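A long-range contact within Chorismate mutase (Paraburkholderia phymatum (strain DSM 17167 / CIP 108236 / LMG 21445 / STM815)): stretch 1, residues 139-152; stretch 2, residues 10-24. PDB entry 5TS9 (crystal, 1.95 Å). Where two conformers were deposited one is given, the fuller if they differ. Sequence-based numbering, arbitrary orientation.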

ATOM      1  N   ALA A 139       0.704 -11.456 -16.321  1.00 23.27           N
ATOM      2  CA  ALA A 139       1.901 -11.078 -17.070  1.00 23.70           C
ATOM      3  C   ALA A 139       1.669  -9.818 -17.895  1.00 24.86           C
ATOM      4  O   ALA A 139       2.539  -8.942 -17.962  1.00 22.80           O
ATOM      5  CB  ALA A 139       2.342 -12.234 -17.980  1.00 25.61           C
ATOM      6  N   LEU A 140       0.510  -9.717 -18.551  1.00 29.60           N
ATOM      7  CA  LEU A 140       0.243  -8.571 -19.414  1.00 23.37           C
ATOM      8  C   LEU A 140       0.160  -7.289 -18.595  1.00 24.82           C
ATOM      9  O   LEU A 140       0.792  -6.275 -18.928  1.00 23.02           O
ATOM     10  CB  LEU A 140      -1.052  -8.816 -20.194  1.00 24.53           C
ATOM     11  CG  LEU A 140      -0.997 -10.042 -21.122  1.00 25.98           C
ATOM     12  CD1 LEU A 140      -2.368 -10.377 -21.702  1.00 26.78           C
ATOM     13  CD2 LEU A 140       0.008  -9.798 -22.219  1.00 26.96           C
ATOM     14  N   VAL A 141      -0.578  -7.341 -17.484  1.00 22.16           N
ATOM     15  CA  VAL A 141      -0.701  -6.182 -16.601  1.00 19.46           C
ATOM     16  C   VAL A 141       0.669  -5.775 -16.064  1.00 21.16           C
ATOM     17  O   VAL A 141       1.046  -4.598 -16.119  1.00 19.54           O
ATOM     18  CB  VAL A 141      -1.712  -6.495 -15.483  1.00 18.88           C
ATOM     19  CG1 VAL A 141      -1.701  -5.427 -14.410  1.00 17.58           C
ATOM     20  CG2 VAL A 141      -3.118  -6.593 -16.093  1.00 20.27           C
ATOM     21  N   ALA A 142       1.460  -6.748 -15.588  1.00 19.24           N
ATOM     22  CA  ALA A 142       2.808  -6.422 -15.104  1.00 21.88           C
ATOM     23  C   ALA A 142       3.647  -5.771 -16.203  1.00 19.53           C
ATOM     24  O   ALA A 142       4.387  -4.815 -15.943  1.00 22.58           O
ATOM     25  CB  ALA A 142       3.517  -7.671 -14.568  1.00 23.39           C
ATOM     26  N   SER A 143       3.532  -6.264 -17.442  1.00 20.77           N
ATOM     27  CA  SER A 143       4.266  -5.642 -18.544  0.61 25.82           C
ATOM     28  C   SER A 143       3.771  -4.226 -18.811  1.00 25.31           C
ATOM     29  O   SER A 143       4.577  -3.316 -19.028  1.00 24.55           O
ATOM     30  CB  SER A 143       4.161  -6.494 -19.809  0.61 25.15           C
ATOM     31  OG  SER A 143       4.920  -7.673 -19.677  0.61 26.50           O
ATOM     32  N   ALA A 144       2.449  -4.020 -18.777  1.00 20.40           N
ATOM     33  CA  ALA A 144       1.881  -2.691 -18.990  1.00 22.42           C
ATOM     34  C   ALA A 144       2.368  -1.702 -17.940  1.00 24.60           C
ATOM     35  O   ALA A 144       2.636  -0.536 -18.245  1.00 22.57           O
ATOM     36  CB  ALA A 144       0.354  -2.772 -18.968  1.00 20.63           C
ATOM     37  N   VAL A 145       2.471  -2.150 -16.692  1.00 21.11           N
ATOM     38  CA  VAL A 145       3.017  -1.299 -15.644  1.00 20.18           C
ATOM     39  C   VAL A 145       4.463  -0.947 -15.951  1.00 20.10           C
ATOM     40  O   VAL A 145       4.897   0.201 -15.772  1.00 21.88           O
ATOM     41  CB  VAL A 145       2.883  -2.006 -14.295  1.00 17.19           C
ATOM     42  CG1 VAL A 145       3.741  -1.308 -13.248  1.00 15.53           C
ATOM     43  CG2 VAL A 145       1.412  -2.051 -13.886  1.00 17.97           C
ATOM     44  N   GLY A 146       5.226  -1.925 -16.425  1.00 18.35           N
ATOM     45  CA  GLY A 146       6.593  -1.653 -16.833  1.00 23.41           C
ATOM     46  C   GLY A 146       6.667  -0.623 -17.943  1.00 25.41           C
ATOM     47  O   GLY A 146       7.441   0.338 -17.868  1.00 24.07           O
ATOM     48  N   GLN A 147       5.846  -0.797 -18.981  1.00 22.58           N
ATOM     49  CA  GLN A 147       5.862   0.145 -20.097  0.51 22.05           C
ATOM     50  C   GLN A 147       5.484   1.545 -19.636  1.00 21.79           C
ATOM     51  O   GLN A 147       6.149   2.525 -19.983  1.00 24.73           O
ATOM     52  CB  GLN A 147       4.918  -0.326 -21.205  0.51 24.12           C
ATOM     53  CG  GLN A 147       4.994   0.525 -22.460  0.51 25.59           C
ATOM     54  CD  GLN A 147       4.128  -0.008 -23.582  0.51 28.81           C
ATOM     55  OE1 GLN A 147       3.982  -1.216 -23.746  0.51 34.00           O
ATOM     56  NE2 GLN A 147       3.540   0.897 -24.357  0.51 25.59           N
ATOM     57  N   VAL A 148       4.422   1.657 -18.839  1.00 19.15           N
ATOM     58  CA  VAL A 148       3.962   2.971 -18.403  1.00 20.35           C
ATOM     59  C   VAL A 148       4.996   3.636 -17.499  1.00 26.58           C
ATOM     60  O   VAL A 148       5.226   4.852 -17.573  1.00 22.60           O
ATOM     61  CB  VAL A 148       2.594   2.827 -17.714  1.00 19.97           C
ATOM     62  CG1 VAL A 148       2.271   4.067 -16.900  1.00 19.01           C
ATOM     63  CG2 VAL A 148       1.489   2.535 -18.784  1.00 21.35           C
ATOM     64  N   ALA A 149       5.643   2.851 -16.641  1.00 23.53           N
ATOM     65  CA  ALA A 149       6.669   3.404 -15.773  1.00 21.74           C
ATOM     66  C   ALA A 149       7.863   3.896 -16.583  1.00 26.11           C
ATOM     67  O   ALA A 149       8.403   4.970 -16.302  1.00 22.94           O
ATOM     68  CB  ALA A 149       7.078   2.361 -14.730  1.00 23.12           C
ATOM     69  N   GLU A 150       8.267   3.147 -17.613  1.00 21.09           N
ATOM     70  CA  GLU A 150       9.303   3.629 -18.526  1.00 29.61           C
ATOM     71  C   GLU A 150       8.866   4.905 -19.241  1.00 35.15           C
ATOM     72  O   GLU A 150       9.575   5.914 -19.197  1.00 38.77           O
ATOM     73  CB  GLU A 150       9.674   2.539 -19.539  1.00 26.04           C
ATOM     74  N   GLN A 151       7.690   4.886 -19.891  1.00 36.42           N
ATOM     75  CA  GLN A 151       7.161   6.046 -20.619  0.55 39.23           C
ATOM     76  C   GLN A 151       7.146   7.292 -19.746  1.00 40.52           C
ATOM     77  O   GLN A 151       7.544   8.392 -20.150  1.00 34.63           O
ATOM     78  CB  GLN A 151       5.725   5.760 -21.066  0.55 41.79           C
ATOM     79  CG  GLN A 151       5.471   5.320 -22.498  0.55 46.30           C
ATOM     80  CD  GLN A 151       4.013   4.882 -22.686  0.55 46.07           C
ATOM     81  OE1 GLN A 151       3.143   5.211 -21.870  0.55 45.42           O
ATOM     82  NE2 GLN A 151       3.750   4.122 -23.745  0.55 45.41           N
ATOM     83  N   ALA A 152       6.628   7.132 -18.532  1.00 40.02           N
ATOM     84  CA  ALA A 152       6.397   8.249 -17.629  1.00 37.06           C
ATOM     85  C   ALA A 152       7.582   8.544 -16.717  1.00 31.83           C
ATOM     86  O   ALA A 152       7.472   9.429 -15.863  1.00 31.51           O
ATOM     87  CB  ALA A 152       5.149   7.981 -16.779  1.00 35.49           C
TER
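Stretch 2 (10-24) AQQDAFVPLVRSMAD

Stretch 2 packs across the helix of residues 139-151 in two helical pieces: a weakly bonded helix at about 10-14 and a regular one from Val 16 through Asp 24. The second crosses stretch 1 at -56°, with N-to-C directions 56° apart and axes 9.0 Å apart at closest approach; the first crosses at -70° and 8.4 Å. Alpha carbons come as near as 5.2 Å, between CA of Leu 140 and CA of Gln 12 and again between CA of Ala 144 and CA of Val 16. The contact buries 708 Å², both sides summed.

Most of it is apolar. Ala 144 points toward stretch 2, and its small methyl lets the backbones come close: its CB lies 4.0 Å from CB of Phe 15, 4.1 Å from CG2 of Val 16 and 3.8 Å from CG2 of Val 19. One turn on, Val 148 is a knob in a hole formed by Val 16, Val 19, Arg 20 and Ala 23. Its branched side chain fills the hole on two fronts, CG2 lying 3.8 Å from CG1 of Val 19 and CG1 3.8 Å from CB of Ala 23. Val 145 adds a flanking contact, CG2 to CG1 of Val 19 at 3.9 Å.

The aromatic contact centres on Phe 15, whose broad, flat ring offers a face to a methyl group. CG2 of Val 141 sits 3.9 Å from the ring centroid and only 9° off its normal, a CH-pi interaction. Leu 140 also meets this ring, CB to CD2 of Phe 15 at 3.9 Å, while CD2 of Leu 140 reaches CA of Gln 12 at 3.7 Å.

Polar side chains lie toward the periphery, where long, flexible chains can remain partly solvated. The end of Arg 20 approaches stretch 1, bringing its guanidinium edge to the side-chain amide of Gln 151.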

ATOM      1  N   ALA A  10      -0.186  -6.942 -29.362  1.00 47.41           N
ATOM      2  CA  ALA A  10      -1.446  -6.214 -29.292  1.00 41.51           C
ATOM      3  C   ALA A  10      -2.081  -6.381 -27.921  1.00 43.19           C
ATOM      4  O   ALA A  10      -2.527  -5.406 -27.307  1.00 36.91           O
ATOM      5  CB  ALA A  10      -2.394  -6.693 -30.389  1.00 37.60           C
ATOM      6  N   GLN A  11      -2.117  -7.621 -27.420  1.00 41.88           N
ATOM      7  CA  GLN A  11      -2.598  -7.863 -26.066  1.00 44.19           C
ATOM      8  C   GLN A  11      -1.679  -7.214 -25.040  1.00 48.67           C
ATOM      9  O   GLN A  11      -2.154  -6.559 -24.107  1.00 47.33           O
ATOM     10  CB  GLN A  11      -2.720  -9.366 -25.806  1.00 47.18           C
ATOM     11  CG  GLN A  11      -4.123  -9.933 -25.976  1.00 46.99           C
ATOM     12  CD  GLN A  11      -4.172 -11.449 -25.805  1.00 50.96           C
ATOM     13  OE1 GLN A  11      -3.212 -12.064 -25.331  1.00 48.66           O
ATOM     14  NE2 GLN A  11      -5.295 -12.061 -26.205  1.00 47.81           N
ATOM     15  N   GLN A  12      -0.359  -7.366 -25.209  1.00 56.60           N
ATOM     16  CA  GLN A  12       0.593  -6.756 -24.284  1.00 62.18           C
ATOM     17  C   GLN A  12       0.426  -5.245 -24.207  1.00 59.74           C
ATOM     18  O   GLN A  12       0.851  -4.634 -23.222  1.00 63.33           O
ATOM     19  CB  GLN A  12       2.029  -7.105 -24.694  1.00 67.56           C
ATOM     20  N   ASP A  13      -0.170  -4.634 -25.234  1.00 58.38           N
ATOM     21  CA  ASP A  13      -0.507  -3.221 -25.219  1.00 53.09           C
ATOM     22  C   ASP A  13      -1.893  -2.948 -24.669  1.00 43.26           C
ATOM     23  O   ASP A  13      -2.176  -1.802 -24.303  1.00 34.92           O
ATOM     24  CB  ASP A  13      -0.450  -2.623 -26.634  1.00 53.53           C
ATOM     25  CG  ASP A  13       0.959  -2.428 -27.128  1.00 63.20           C
ATOM     26  OD1 ASP A  13       1.117  -2.003 -28.292  1.00 65.82           O
ATOM     27  OD2 ASP A  13       1.908  -2.712 -26.359  1.00 71.04           O
ATOM     28  N   ALA A  14      -2.759  -3.964 -24.627  1.00 42.19           N
ATOM     29  CA  ALA A  14      -4.187  -3.717 -24.434  1.00 45.99           C
ATOM     30  C   ALA A  14      -4.491  -3.086 -23.078  1.00 35.53           C
ATOM     31  O   ALA A  14      -5.466  -2.332 -22.943  1.00 35.06           O
ATOM     32  CB  ALA A  14      -4.959  -5.022 -24.591  1.00 51.38           C
ATOM     33  N   PHE A  15      -3.686  -3.376 -22.066  1.00 27.96           N
ATOM     34  CA  PHE A  15      -3.919  -2.811 -20.744  1.00 26.42           C
ATOM     35  C   PHE A  15      -3.249  -1.456 -20.557  1.00 26.40           C
ATOM     36  O   PHE A  15      -3.400  -0.845 -19.485  1.00 22.43           O
ATOM     37  CB  PHE A  15      -3.442  -3.795 -19.664  1.00 28.64           C
ATOM     38  CG  PHE A  15      -4.323  -5.011 -19.525  1.00 26.16           C
ATOM     39  CD1 PHE A  15      -5.525  -4.936 -18.843  1.00 24.55           C
ATOM     40  CD2 PHE A  15      -3.963  -6.222 -20.099  1.00 36.82           C
ATOM     41  CE1 PHE A  15      -6.354  -6.049 -18.724  1.00 24.41           C
ATOM     42  CE2 PHE A  15      -4.784  -7.337 -19.988  1.00 28.88           C
ATOM     43  CZ  PHE A  15      -5.973  -7.257 -19.299  1.00 23.68           C
ATOM     44  N   VAL A  16      -2.526  -0.962 -21.560  1.00 23.13           N
ATOM     45  CA  VAL A  16      -1.718   0.241 -21.342  1.00 25.70           C
ATOM     46  C   VAL A  16      -2.579   1.475 -21.083  1.00 20.51           C
ATOM     47  O   VAL A  16      -2.255   2.237 -20.163  1.00 20.17           O
ATOM     48  CB  VAL A  16      -0.750   0.487 -22.506  1.00 28.82           C
ATOM     49  CG1 VAL A  16      -0.245   1.916 -22.461  1.00 27.42           C
ATOM     50  CG2 VAL A  16       0.410  -0.483 -22.415  1.00 29.79           C
ATOM     51  N   PRO A  17      -3.645   1.748 -21.856  1.00 24.10           N
ATOM     52  CA  PRO A  17      -4.484   2.913 -21.518  1.00 22.65           C
ATOM     53  C   PRO A  17      -5.113   2.835 -20.128  1.00 24.70           C
ATOM     54  O   PRO A  17      -5.201   3.856 -19.432  1.00 22.13           O
ATOM     55  CB  PRO A  17      -5.541   2.922 -22.638  1.00 24.02           C
ATOM     56  CG  PRO A  17      -4.885   2.221 -23.781  1.00 24.89           C
ATOM     57  CD  PRO A  17      -4.065   1.136 -23.133  1.00 24.72           C
ATOM     58  N   LEU A  18      -5.542   1.651 -19.691  1.00 19.88           N
ATOM     59  CA  LEU A  18      -6.053   1.513 -18.330  1.00 18.93           C
ATOM     60  C   LEU A  18      -4.966   1.813 -17.300  1.00 20.79           C
ATOM     61  O   LEU A  18      -5.180   2.593 -16.361  1.00 17.90           O
ATOM     62  CB  LEU A  18      -6.620   0.103 -18.130  1.00 19.73           C
ATOM     63  CG  LEU A  18      -7.054  -0.303 -16.709  1.00 18.41           C
ATOM     64  CD1 LEU A  18      -8.031   0.696 -16.156  1.00 18.29           C
ATOM     65  CD2 LEU A  18      -7.676  -1.695 -16.749  1.00 19.03           C
ATOM     66  N   VAL A  19      -3.782   1.210 -17.469  1.00 18.00           N
ATOM     67  CA  VAL A  19      -2.686   1.398 -16.512  1.00 16.83           C
ATOM     68  C   VAL A  19      -2.216   2.842 -16.531  1.00 19.13           C
ATOM     69  O   VAL A  19      -1.837   3.402 -15.499  1.00 15.90           O
ATOM     70  CB  VAL A  19      -1.542   0.407 -16.826  1.00 21.13           C
ATOM     71  CG1 VAL A  19      -0.280   0.701 -15.997  1.00 20.43           C
ATOM     72  CG2 VAL A  19      -2.007  -1.015 -16.566  1.00 20.47           C
ATOM     73  N   ARG A  20      -2.255   3.477 -17.702  1.00 19.13           N
ATOM     74  CA  ARG A  20      -1.912   4.890 -17.794  1.00 25.24           C
ATOM     75  C   ARG A  20      -2.871   5.745 -16.963  1.00 17.53           C
ATOM     76  O   ARG A  20      -2.439   6.647 -16.244  1.00 19.46           O
ATOM     77  CB  ARG A  20      -1.927   5.301 -19.268  1.00 25.29           C
ATOM     78  CG  ARG A  20      -1.227   6.593 -19.586  1.00 37.81           C
ATOM     79  CD  ARG A  20      -1.240   6.788 -21.103  1.00 50.97           C
ATOM     80  NE  ARG A  20      -0.236   5.984 -21.808  1.00 55.01           N
ATOM     81  CZ  ARG A  20      -0.430   5.423 -23.000  1.00 58.44           C
ATOM     82  NH1 ARG A  20      -1.601   5.542 -23.613  1.00 61.07           N
ATOM     83  NH2 ARG A  20       0.543   4.734 -23.581  1.00 62.25           N
ATOM     84  N   SER A  21      -4.178   5.463 -17.028  1.00 19.05           N
ATOM     85  CA  SER A  21      -5.129   6.260 -16.263  0.56 17.34           C
ATOM     86  C   SER A  21      -4.906   6.089 -14.763  1.00 22.00           C
ATOM     87  O   SER A  21      -4.952   7.068 -14.004  1.00 22.24           O
ATOM     88  CB  SER A  21      -6.562   5.891 -16.657  0.56 19.55           C
ATOM     89  OG  SER A  21      -6.807   4.502 -16.503  0.56 19.46           O
ATOM     90  N   MET A  22      -4.638   4.859 -14.313  1.00 21.49           N
ATOM     91  CA  MET A  22      -4.315   4.648 -12.902  1.00 16.06           C
ATOM     92  C   MET A  22      -3.024   5.359 -12.527  1.00 16.04           C
ATOM     93  O   MET A  22      -2.919   5.922 -11.428  1.00 17.72           O
ATOM     94  CB  MET A  22      -4.200   3.153 -12.600  1.00 14.70           C
ATOM     95  CG  MET A  22      -5.515   2.393 -12.732  1.00 15.20           C
ATOM     96  SD  MET A  22      -5.301   0.630 -12.293  1.00 17.10           S
ATOM     97  CE  MET A  22      -7.012   0.057 -12.418  1.00 16.39           C
ATOM     98  N   ALA A  23      -2.032   5.365 -13.438  1.00 15.71           N
ATOM     99  CA  ALA A  23      -0.800   6.104 -13.167  1.00 22.76           C
ATOM    100  C   ALA A  23      -1.057   7.604 -13.040  1.00 22.23           C
ATOM    101  O   ALA A  23      -0.467   8.260 -12.174  1.00 14.47           O
ATOM    102  CB  ALA A  23       0.250   5.820 -14.240  1.00 24.65           C
ATOM    103  N   ASP A  24      -1.922   8.173 -13.899  1.00 18.46           N
ATOM    104  CA  ASP A  24      -2.276   9.586 -13.759  1.00 18.72           C
ATOM    105  C   ASP A  24      -2.966   9.847 -12.421  1.00 18.89           C
ATOM    106  O   ASP A  24      -2.719  10.872 -11.769  1.00 15.58           O
ATOM    107  CB  ASP A  24      -3.181  10.026 -14.914  1.00 20.50           C
ATOM    108  CG  ASP A  24      -2.492   9.945 -16.267  1.00 28.27           C
ATOM    109  OD1 ASP A  24      -1.245  10.027 -16.334  1.00 24.66           O
ATOM    110  OD2 ASP A  24      -3.213   9.809 -17.270  1.00 27.89           O
TER